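Local atomic coordinates of nuclease (Salmonella phage SETP3, PDB entry 4QBN), a protein that probably acts as a magnesium-dependent nuclease, binding nucleic acids and hydrolysing their phosphodiester bonds through a VRR-NUC domain. Residues G32-L37 with I45-V50; K12-A17 with Q84-I89; G5-Y10 with G80-V85. All coordinates share one frame; numbering follows the deposited sequence.

Contact 1 (G32-L37 with I45-V50); sequences GAPDLL and IWFVEV. With SO4 (sulfate ion), chain C.
D35 carries this pairing. D35 CB passes between V48 O and V50 N, 3.6 Å from V48 O. With chi1 at -66°, D35 CG is anti to the carbonyl carbon and comes within 3.5 Å of E49 OE1. From there OD1 faces both oxygens of E49, while D35 OD2 uses its anti lone pair to accept from V50 N, a nearly straight bond of 2.8 Å. The two carboxylates are stacked, and D35 OD2 sits 3.3 Å from E49 OE2, both of them acceptors. Their closeness would probably raise the proton affinity of one unless a cation sits nearby; V50 N and D35 N donate to the pair and would partly offset the repulsion. The PD sequence at P34 and D35, together with E49, matches the PD-(D/E)xK nuclease motif, consistent with a Mg(2+) site between these acids. E49 bends at chi2 (80°), so that OE1 turns back and takes D35 N from above its plane at 3.1 Å; a water joins E49 OE1 to G32 O. Next comes a classic beta bulge, in which D35 and L36 stand opposite the single residue V48; L36 N gives to V48 O at 2.8 Å and V48 N returns the bond to L36 O. Beyond it, L37 CD1 meets F47 CE1 at 3.6 Å and I45 CG2, while P34 CG rests on F47 CB. O2 of a sulfate, most likely a crystallisation additive, accepts from G32 N.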
loop_
_atom_site.group_PDB
_atom_site.type_symbol
_atom_site.label_atom_id
_atom_site.label_comp_id
_atom_site.label_asym_id
_atom_site.label_seq_id
_atom_site.Cartn_x
_atom_site.Cartn_y
_atom_site.Cartn_z
ATOM N N GLY A 32 8.968 8.617 3.267
ATOM C CA GLY A 32 8.602 7.895 4.482
ATOM C C GLY A 32 7.796 6.644 4.217
ATOM O O GLY A 32 7.382 6.007 5.166
ATOM N N ALA A 33 7.588 6.294 2.953
ATOM C CA ALA A 33 6.797 5.075 2.649
ATOM C C ALA A 33 7.526 3.817 3.148
ATOM O O ALA A 33 8.736 3.711 3.031
ATOM C CB ALA A 33 6.595 4.968 1.138
ATOM N N PRO A 34 6.800 2.839 3.683
ATOM C CA PRO A 34 7.456 1.558 4.026
ATOM C C PRO A 34 8.184 0.939 2.820
ATOM O O PRO A 34 7.737 1.063 1.675
ATOM C CB PRO A 34 6.254 0.665 4.423
ATOM C CG PRO A 34 5.290 1.689 5.090
ATOM C CD PRO A 34 5.434 2.963 4.229
ATOM N N ASP A 35 9.317 0.276 3.061
ATOM C CA ASP A 35 10.101 -0.270 1.933
ATOM C C ASP A 35 9.309 -1.253 1.089
ATOM O O ASP A 35 9.449 -1.254 -0.171
ATOM C CB ASP A 35 11.371 -0.971 2.438
ATOM C CG ASP A 35 12.326 -0.010 3.077
ATOM O OD1 ASP A 35 12.514 1.065 2.449
ATOM O OD2 ASP A 35 12.872 -0.318 4.180
ATOM N N LEU A 36 8.536 -2.138 1.740
ATOM C CA LEU A 36 7.822 -3.179 0.992
ATOM C C LEU A 36 6.333 -3.153 1.236
ATOM O O LEU A 36 5.882 -2.977 2.386
ATOM C CB LEU A 36 8.327 -4.577 1.409
ATOM C CG LEU A 36 9.791 -4.881 1.154
ATOM C CD1 LEU A 36 10.120 -6.283 1.674
ATOM C CD2 LEU A 36 10.078 -4.875 -0.393
ATOM N N LEU A 37 5.541 -3.315 0.174
ATOM C CA LEU A 37 4.090 -3.620 0.327
ATOM C C LEU A 37 3.987 -5.111 0.039
ATOM O O LEU A 37 4.561 -5.575 -0.963
ATOM C CB LEU A 37 3.317 -2.816 -0.738
ATOM C CG LEU A 37 1.855 -3.273 -0.937
ATOM C CD1 LEU A 37 1.002 -3.028 0.329
ATOM C CD2 LEU A 37 1.311 -2.525 -2.165
ATOM N N ILE A 45 -2.729 -7.483 4.359
ATOM C CA ILE A 45 -1.838 -6.494 3.740
ATOM C C ILE A 45 -0.774 -6.129 4.784
ATOM O O ILE A 45 -1.156 -5.717 5.880
ATOM C CB ILE A 45 -2.607 -5.209 3.441
ATOM C CG1 ILE A 45 -3.875 -5.462 2.606
ATOM C CG2 ILE A 45 -1.704 -4.191 2.714
ATOM C CD1 ILE A 45 -3.564 -6.023 1.254
ATOM N N TRP A 46 0.498 -6.252 4.453
ATOM C CA TRP A 46 1.573 -5.891 5.425
ATOM C C TRP A 46 2.419 -4.834 4.774
ATOM O O TRP A 46 2.683 -4.899 3.564
ATOM C CB TRP A 46 2.485 -7.082 5.731
ATOM C CG TRP A 46 1.891 -8.159 6.657
ATOM C CD1 TRP A 46 0.626 -8.215 7.161
ATOM C CD2 TRP A 46 2.567 -9.318 7.111
ATOM N NE1 TRP A 46 0.475 -9.346 7.986
ATOM C CE2 TRP A 46 1.672 -10.030 7.967
ATOM C CE3 TRP A 46 3.888 -9.804 6.914
ATOM C CZ2 TRP A 46 2.040 -11.213 8.647
ATOM C CZ3 TRP A 46 4.258 -10.999 7.611
ATOM C CH2 TRP A 46 3.334 -11.675 8.447
ATOM N N PHE A 47 2.885 -3.909 5.587
ATOM C CA PHE A 47 3.850 -2.928 5.117
ATOM C C PHE A 47 5.097 -3.251 5.895
ATOM O O PHE A 47 5.059 -3.316 7.111
ATOM C CB PHE A 47 3.344 -1.525 5.486
ATOM C CG PHE A 47 2.068 -1.181 4.751
ATOM C CD1 PHE A 47 2.155 -0.643 3.460
ATOM C CD2 PHE A 47 0.841 -1.393 5.328
ATOM C CE1 PHE A 47 0.988 -0.352 2.762
ATOM C CE2 PHE A 47 -0.355 -1.110 4.644
ATOM C CZ PHE A 47 -0.260 -0.567 3.331
ATOM N N VAL A 48 6.191 -3.450 5.201
ATOM C CA VAL A 48 7.404 -3.923 5.889
ATOM C C VAL A 48 8.588 -2.996 5.627
ATOM O O VAL A 48 8.930 -2.719 4.478
ATOM C CB VAL A 48 7.756 -5.363 5.429
ATOM C CG1 VAL A 48 9.084 -5.806 6.111
ATOM C CG2 VAL A 48 6.617 -6.284 5.848
ATOM N N GLU A 49 9.248 -2.529 6.703
ATOM C CA GLU A 49 10.384 -1.659 6.548
ATOM C C GLU A 49 11.613 -2.525 6.784
ATOM O O GLU A 49 11.602 -3.292 7.713
ATOM C CB GLU A 49 10.316 -0.551 7.607
ATOM C CG GLU A 49 11.532 0.369 7.542
ATOM C CD GLU A 49 11.455 1.449 6.410
ATOM O OE1 GLU A 49 10.437 1.498 5.674
ATOM O OE2 GLU A 49 12.440 2.217 6.226
ATOM N N VAL A 50 12.642 -2.441 5.950
ATOM C CA VAL A 50 13.787 -3.314 6.132
ATOM C C VAL A 50 15.029 -2.520 6.483
ATOM O O VAL A 50 15.330 -1.522 5.809
ATOM C CB VAL A 50 14.048 -4.133 4.852
ATOM C CG1 VAL A 50 15.265 -5.022 5.073
ATOM C CG2 VAL A 50 12.816 -4.924 4.489
HETATM S S SO4 C . 12.592 7.295 2.722
HETATM O O1 SO4 C . 13.724 8.197 2.987
HETATM O O2 SO4 C . 11.731 7.963 1.735
HETATM O O3 SO4 C . 13.071 6.005 2.229
HETATM O O4 SO4 C . 11.856 7.038 3.950
HETATM O O HOH W 1 9.009 3.788 6.376
#

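Contact 2 (K12-A17 with Q84-I89); sequences KERFEA and QVDKLI
Two unusual torsions shape R14: chi2 at -91° and a nearly eclipsed chi3 at -14° fold the chain back, bringing its guanidinium beside helix 82-92. D86 has CG anti to the carbonyl carbon, which swings OD1 toward the arginine. The side chains cross at about a right angle, and D86 OD1 comes to the edge of the guanidinium, near its plane, 2.6 Å from R14 NH1 in a salt bridge whose hydrogen bond is bent and weak. D86 OD1 is also hydrogen-bonded to Y10 OH. Beneath the charge, I89 CD1 lies over the centre of one guanidinium face, 3.8 Å from R14 CZ, with R14 CB close by. I89 CD1 also touches F15 CE1 at 3.8 Å, while L88 CD2 comes in at the edge of the F15 ring, near CZ. V85 CG1 packs on R14 CG. The helices run nearly parallel, their segment axes 26° apart and 10.9 Å at closest approach, and their apolar sides turn toward V22, F77 and V79 of the sheet. At the margin of this apolar seam the ion pair probably keeps its charges: Y10 OH shares OD1, while a water links R14 NH1 to the backbone carbonyl of D86.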
loop_
_atom_site.group_PDB
_atom_site.type_symbol
_atom_site.label_atom_id
_atom_site.label_comp_id
_atom_site.label_asym_id
_atom_site.label_seq_id
_atom_site.Cartn_x
_atom_site.Cartn_y
_atom_site.Cartn_z
ATOM N N LYS A 12 11.501 -10.873 0.550
ATOM C CA LYS A 12 10.690 -10.966 -0.660
ATOM C C LYS A 12 10.461 -12.413 -1.017
ATOM O O LYS A 12 9.346 -12.812 -1.327
ATOM C CB LYS A 12 11.382 -10.225 -1.829
ATOM C CG LYS A 12 10.697 -10.419 -3.176
ATOM C CD LYS A 12 11.306 -9.430 -4.204
ATOM C CE LYS A 12 10.598 -9.467 -5.525
ATOM N NZ LYS A 12 10.843 -10.770 -6.159
ATOM N N GLU A 13 11.522 -13.222 -0.978
ATOM C CA GLU A 13 11.397 -14.654 -1.302
ATOM C C GLU A 13 10.497 -15.467 -0.372
ATOM O O GLU A 13 9.710 -16.320 -0.815
ATOM C CB GLU A 13 12.803 -15.278 -1.358
ATOM C CG GLU A 13 13.636 -14.725 -2.544
ATOM C CD GLU A 13 15.091 -15.181 -2.546
ATOM O OE1 GLU A 13 15.646 -15.489 -1.447
ATOM O OE2 GLU A 13 15.691 -15.194 -3.655
ATOM N N ARG A 14 10.610 -15.211 0.924
ATOM C CA ARG A 14 9.736 -15.866 1.909
ATOM C C ARG A 14 8.275 -15.504 1.695
ATOM O O ARG A 14 7.410 -16.372 1.779
ATOM C CB ARG A 14 10.142 -15.473 3.324
ATOM C CG ARG A 14 11.536 -16.006 3.722
ATOM C CD ARG A 14 11.557 -17.410 4.408
ATOM N NE ARG A 14 10.269 -17.969 4.897
ATOM C CZ ARG A 14 9.949 -18.236 6.176
ATOM N NH1 ARG A 14 10.794 -17.978 7.167
ATOM N NH2 ARG A 14 8.764 -18.771 6.473
ATOM N N PHE A 15 7.977 -14.233 1.433
ATOM C CA PHE A 15 6.596 -13.830 1.208
ATOM C C PHE A 15 6.055 -14.374 -0.092
ATOM O O PHE A 15 4.891 -14.748 -0.182
ATOM C CB PHE A 15 6.489 -12.303 1.172
ATOM C CG PHE A 15 6.873 -11.649 2.478
ATOM C CD1 PHE A 15 6.582 -12.267 3.674
ATOM C CD2 PHE A 15 7.516 -10.390 2.489
ATOM C CE1 PHE A 15 6.907 -11.637 4.901
ATOM C CE2 PHE A 15 7.859 -9.773 3.705
ATOM C CZ PHE A 15 7.553 -10.416 4.902
ATOM N N GLU A 16 6.875 -14.378 -1.131
ATOM C CA GLU A 16 6.399 -14.938 -2.394
ATOM C C GLU A 16 6.134 -16.446 -2.285
ATOM O O GLU A 16 5.221 -16.957 -2.943
ATOM C CB GLU A 16 7.381 -14.625 -3.520
ATOM C CG GLU A 16 7.330 -13.152 -3.949
ATOM C CD GLU A 16 8.413 -12.812 -4.972
ATOM O OE1 GLU A 16 9.325 -13.649 -5.137
ATOM O OE2 GLU A 16 8.345 -11.734 -5.631
ATOM N N ALA A 17 6.879 -17.138 -1.411
ATOM C CA ALA A 17 6.647 -18.575 -1.142
ATOM C C ALA A 17 5.324 -18.879 -0.442
ATOM O O ALA A 17 4.844 -20.004 -0.487
ATOM C CB ALA A 17 7.809 -19.171 -0.324
ATOM N N GLN A 84 14.720 -12.024 12.089
ATOM C CA GLN A 84 13.525 -11.231 12.310
ATOM C C GLN A 84 12.484 -11.485 11.257
ATOM O O GLN A 84 11.300 -11.379 11.528
ATOM C CB GLN A 84 13.833 -9.728 12.416
ATOM C CG GLN A 84 14.487 -9.427 13.795
ATOM C CD GLN A 84 14.799 -7.966 14.007
ATOM O OE1 GLN A 84 14.916 -7.210 13.063
ATOM N NE2 GLN A 84 14.999 -7.574 15.264
ATOM N N VAL A 85 12.906 -11.757 10.018
ATOM C CA VAL A 85 11.927 -12.089 8.988
ATOM C C VAL A 85 11.215 -13.390 9.362
ATOM O O VAL A 85 9.971 -13.533 9.278
ATOM C CB VAL A 85 12.621 -12.251 7.600
ATOM C CG1 VAL A 85 11.666 -12.832 6.545
ATOM C CG2 VAL A 85 13.153 -10.893 7.125
ATOM N N ASP A 86 12.009 -14.362 9.755
ATOM C CA ASP A 86 11.462 -15.673 10.158
ATOM C C ASP A 86 10.489 -15.558 11.354
ATOM O O ASP A 86 9.404 -16.170 11.326
ATOM C CB ASP A 86 12.595 -16.635 10.505
ATOM C CG ASP A 86 13.463 -16.998 9.289
ATOM O OD1 ASP A 86 12.951 -17.015 8.130
ATOM O OD2 ASP A 86 14.667 -17.272 9.499
ATOM N N LYS A 87 10.842 -14.743 12.358
ATOM C CA LYS A 87 9.962 -14.552 13.540
ATOM C C LYS A 87 8.713 -13.823 13.201
ATOM O O LYS A 87 7.678 -14.074 13.784
ATOM C CB LYS A 87 10.644 -13.799 14.657
ATOM C CG LYS A 87 11.631 -14.597 15.349
ATOM C CD LYS A 87 12.265 -13.733 16.410
ATOM C CE LYS A 87 13.340 -14.492 17.117
ATOM N NZ LYS A 87 13.953 -13.694 18.214
ATOM N N LEU A 88 8.810 -12.855 12.296
ATOM C CA LEU A 88 7.607 -12.131 11.874
ATOM C C LEU A 88 6.594 -13.108 11.251
ATOM O O LEU A 88 5.382 -13.101 11.555
ATOM C CB LEU A 88 7.992 -11.017 10.886
ATOM C CG LEU A 88 6.843 -10.365 10.140
ATOM C CD1 LEU A 88 5.933 -9.642 11.164
ATOM C CD2 LEU A 88 7.442 -9.400 9.050
ATOM N N ILE A 89 7.064 -13.955 10.342
ATOM C CA ILE A 89 6.142 -14.893 9.739
ATOM C C ILE A 89 5.586 -15.881 10.753
ATOM O O ILE A 89 4.379 -16.167 10.762
ATOM C CB ILE A 89 6.845 -15.581 8.525
ATOM C CG1 ILE A 89 7.070 -14.491 7.456
ATOM C CG2 ILE A 89 6.025 -16.731 8.021
ATOM C CD1 ILE A 89 8.027 -15.000 6.321
HETATM O O HOH W 2 9.221 -18.375 9.863
#

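Contact 3 (G5-Y10 with G80-V85); sequences GRVQKY and GSFKQV. With SO4 (sulfate ion), chain D.
The F82 ring is the bump that fits against helix 3-17, filling the hollow between V7 and Y10, beside the R6 carbonyl. Y10 stands with CG anti to its backbone N (chi1 178°), and its ring stacks on F82 in an offset fashion, the centroids 4.3 Å apart and the planes 24° from each other. F82 CD2 sits over the centre of the Y10 face, while Y10 CB points a CH-pi contact at the F82 ring, 4.0 Å from its centroid. R6 O and V7 CA approach the F82 ring obliquely. V7 supplies the second bump: its CG1 nestles into the turn before helix 82-92, 3.9 Å from S81 N and 4.0 Å from V85 CG2. The V7 and F82 side chains run past one another head to tail, bringing V7 CG2 to 4.1 Å from F82 CD1. V85 CG1 adds a third point, meeting Y10 CE2 at 3.8 Å. S81 is the N-cap: its OG accepts from Q84 N at 3.1 Å and is also bonded to E54 OE2, while the extended Q84 side chain (chi2 -179°) reaches G80 N with OE1. Of a sulfate, O2 accepts from F82 N, and O4 from K83 N at 2.9 Å. The segments meet by apolar and aromatic contacts without hydrogen bonds, leaving S81 N buried and partnerless, whereas the anion at the first turn is consistent with the helix dipole attracting negative groups.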
loop_
_atom_site.group_PDB
_atom_site.type_symbol
_atom_site.label_atom_id
_atom_site.label_comp_id
_atom_site.label_asym_id
_atom_site.label_seq_id
_atom_site.Cartn_x
_atom_site.Cartn_y
_atom_site.Cartn_z
ATOM N N GLY A 5 19.949 -4.793 1.527
ATOM C CA GLY A 5 19.495 -5.438 0.291
ATOM C C GLY A 5 19.331 -6.953 0.418
ATOM O O GLY A 5 18.389 -7.497 -0.141
ATOM N N ARG A 6 20.231 -7.630 1.141
ATOM C CA ARG A 6 20.135 -9.078 1.345
ATOM C C ARG A 6 18.931 -9.467 2.196
ATOM O O ARG A 6 18.255 -10.482 1.904
ATOM C CB ARG A 6 21.418 -9.621 1.984
ATOM C CG ARG A 6 22.500 -9.866 0.936
ATOM C CD ARG A 6 23.771 -9.127 1.225
ATOM N NE ARG A 6 24.306 -9.344 2.571
ATOM C CZ ARG A 6 25.408 -8.741 3.023
ATOM N NH1 ARG A 6 26.077 -7.894 2.248
ATOM N NH2 ARG A 6 25.849 -8.985 4.254
ATOM N N VAL A 7 18.674 -8.707 3.257
ATOM C CA VAL A 7 17.511 -8.997 4.098
ATOM C C VAL A 7 16.256 -8.753 3.282
ATOM O O VAL A 7 15.260 -9.468 3.398
ATOM C CB VAL A 7 17.486 -8.136 5.356
ATOM C CG1 VAL A 7 16.169 -8.380 6.200
ATOM C CG2 VAL A 7 18.761 -8.421 6.193
ATOM N N GLN A 8 16.254 -7.686 2.489
ATOM C CA GLN A 8 15.067 -7.393 1.697
ATOM C C GLN A 8 14.770 -8.509 0.678
ATOM O O GLN A 8 13.601 -8.881 0.438
ATOM C CB GLN A 8 15.253 -6.059 0.979
ATOM C CG GLN A 8 14.043 -5.629 0.245
ATOM C CD GLN A 8 14.212 -4.196 -0.224
ATOM O OE1 GLN A 8 14.164 -3.910 -1.431
ATOM N NE2 GLN A 8 14.458 -3.286 0.732
ATOM N N LYS A 9 15.816 -9.027 0.053
ATOM C CA LYS A 9 15.614 -10.096 -0.906
ATOM C C LYS A 9 15.086 -11.363 -0.238
ATOM O O LYS A 9 14.270 -12.089 -0.809
ATOM C CB LYS A 9 16.903 -10.395 -1.621
ATOM C CG LYS A 9 16.856 -11.573 -2.584
ATOM C CD LYS A 9 18.201 -11.641 -3.348
ATOM C CE LYS A 9 18.757 -13.062 -3.500
ATOM N NZ LYS A 9 18.028 -13.892 -4.507
ATOM N N TYR A 10 15.577 -11.661 0.953
ATOM C CA TYR A 10 15.115 -12.867 1.657
ATOM C C TYR A 10 13.670 -12.730 2.035
ATOM O O TYR A 10 12.853 -13.674 1.913
ATOM C CB TYR A 10 15.949 -13.055 2.916
ATOM C CG TYR A 10 15.552 -14.218 3.756
ATOM C CD1 TYR A 10 15.848 -15.509 3.367
ATOM C CD2 TYR A 10 14.913 -14.017 4.969
ATOM C CE1 TYR A 10 15.528 -16.584 4.164
ATOM C CE2 TYR A 10 14.576 -15.102 5.791
ATOM C CZ TYR A 10 14.876 -16.359 5.375
ATOM O OH TYR A 10 14.537 -17.422 6.196
ATOM N N GLY A 80 15.251 -6.462 10.472
ATOM C CA GLY A 80 16.609 -6.063 10.160
ATOM C C GLY A 80 17.565 -7.208 10.129
ATOM O O GLY A 80 18.784 -7.028 10.209
ATOM N N SER A 81 17.040 -8.416 10.050
ATOM C CA SER A 81 17.928 -9.573 9.979
ATOM C C SER A 81 17.093 -10.700 9.449
ATOM O O SER A 81 15.878 -10.636 9.485
ATOM C CB SER A 81 18.458 -9.965 11.374
ATOM O OG SER A 81 17.344 -10.376 12.193
ATOM N N PHE A 82 17.744 -11.767 8.991
ATOM C CA PHE A 82 16.987 -12.936 8.513
ATOM C C PHE A 82 16.137 -13.538 9.633
ATOM O O PHE A 82 15.023 -14.037 9.406
ATOM C CB PHE A 82 17.929 -14.030 8.019
ATOM C CG PHE A 82 18.491 -13.774 6.634
ATOM C CD1 PHE A 82 19.046 -12.545 6.309
ATOM C CD2 PHE A 82 18.479 -14.772 5.670
ATOM C CE1 PHE A 82 19.601 -12.303 5.030
ATOM C CE2 PHE A 82 19.020 -14.531 4.388
ATOM C CZ PHE A 82 19.574 -13.290 4.080
ATOM N N LYS A 83 16.686 -13.551 10.846
ATOM C CA LYS A 83 15.949 -14.132 11.959
ATOM C C LYS A 83 14.658 -13.346 12.211
ATOM O O LYS A 83 13.592 -13.936 12.508
ATOM C CB LYS A 83 16.851 -14.165 13.202
ATOM C CG LYS A 83 16.316 -14.982 14.355
ATOM C CD LYS A 83 17.471 -15.381 15.251
ATOM C CE LYS A 83 17.019 -16.318 16.387
ATOM N NZ LYS A 83 16.251 -15.612 17.485
ATOM N N GLN A 84 14.720 -12.024 12.089
ATOM C CA GLN A 84 13.525 -11.231 12.310
ATOM C C GLN A 84 12.484 -11.485 11.257
ATOM O O GLN A 84 11.300 -11.379 11.528
ATOM C CB GLN A 84 13.833 -9.728 12.416
ATOM C CG GLN A 84 14.487 -9.427 13.795
ATOM C CD GLN A 84 14.799 -7.966 14.007
ATOM O OE1 GLN A 84 14.916 -7.210 13.063
ATOM N NE2 GLN A 84 14.999 -7.574 15.264
ATOM N N VAL A 85 12.906 -11.757 10.018
ATOM C CA VAL A 85 11.927 -12.089 8.988
ATOM C C VAL A 85 11.215 -13.390 9.362
ATOM O O VAL A 85 9.971 -13.533 9.278
ATOM C CB VAL A 85 12.621 -12.251 7.600
ATOM C CG1 VAL A 85 11.666 -12.832 6.545
ATOM C CG2 VAL A 85 13.153 -10.893 7.125
HETATM S S SO4 D . 20.846 -12.935 10.940
HETATM O O1 SO4 D . 21.604 -12.276 12.013
HETATM O O2 SO4 D . 20.765 -11.992 9.772
HETATM O O3 SO4 D . 21.433 -14.217 10.549
HETATM O O4 SO4 D . 19.547 -13.323 11.476
#

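From the N terminus, helix 3-17 enters two contacts in turn. Its first half closes the long loop of contact 3 onto the start of helix 82-92, and its second half closes contact 2 further along that helix. The two loops are staggered, ending on the same helix, and the two contacts share Q84 and V85. Y10 of contact 3 and D86 of contact 2 also join them. Contact 1, a short hairpin closure between strands 36-40 and 44-50, is nested inside both. Its sheet meets the helices through W46 on F15 and L88, and V50 on V7, so the terminal helices pack together on the central strands.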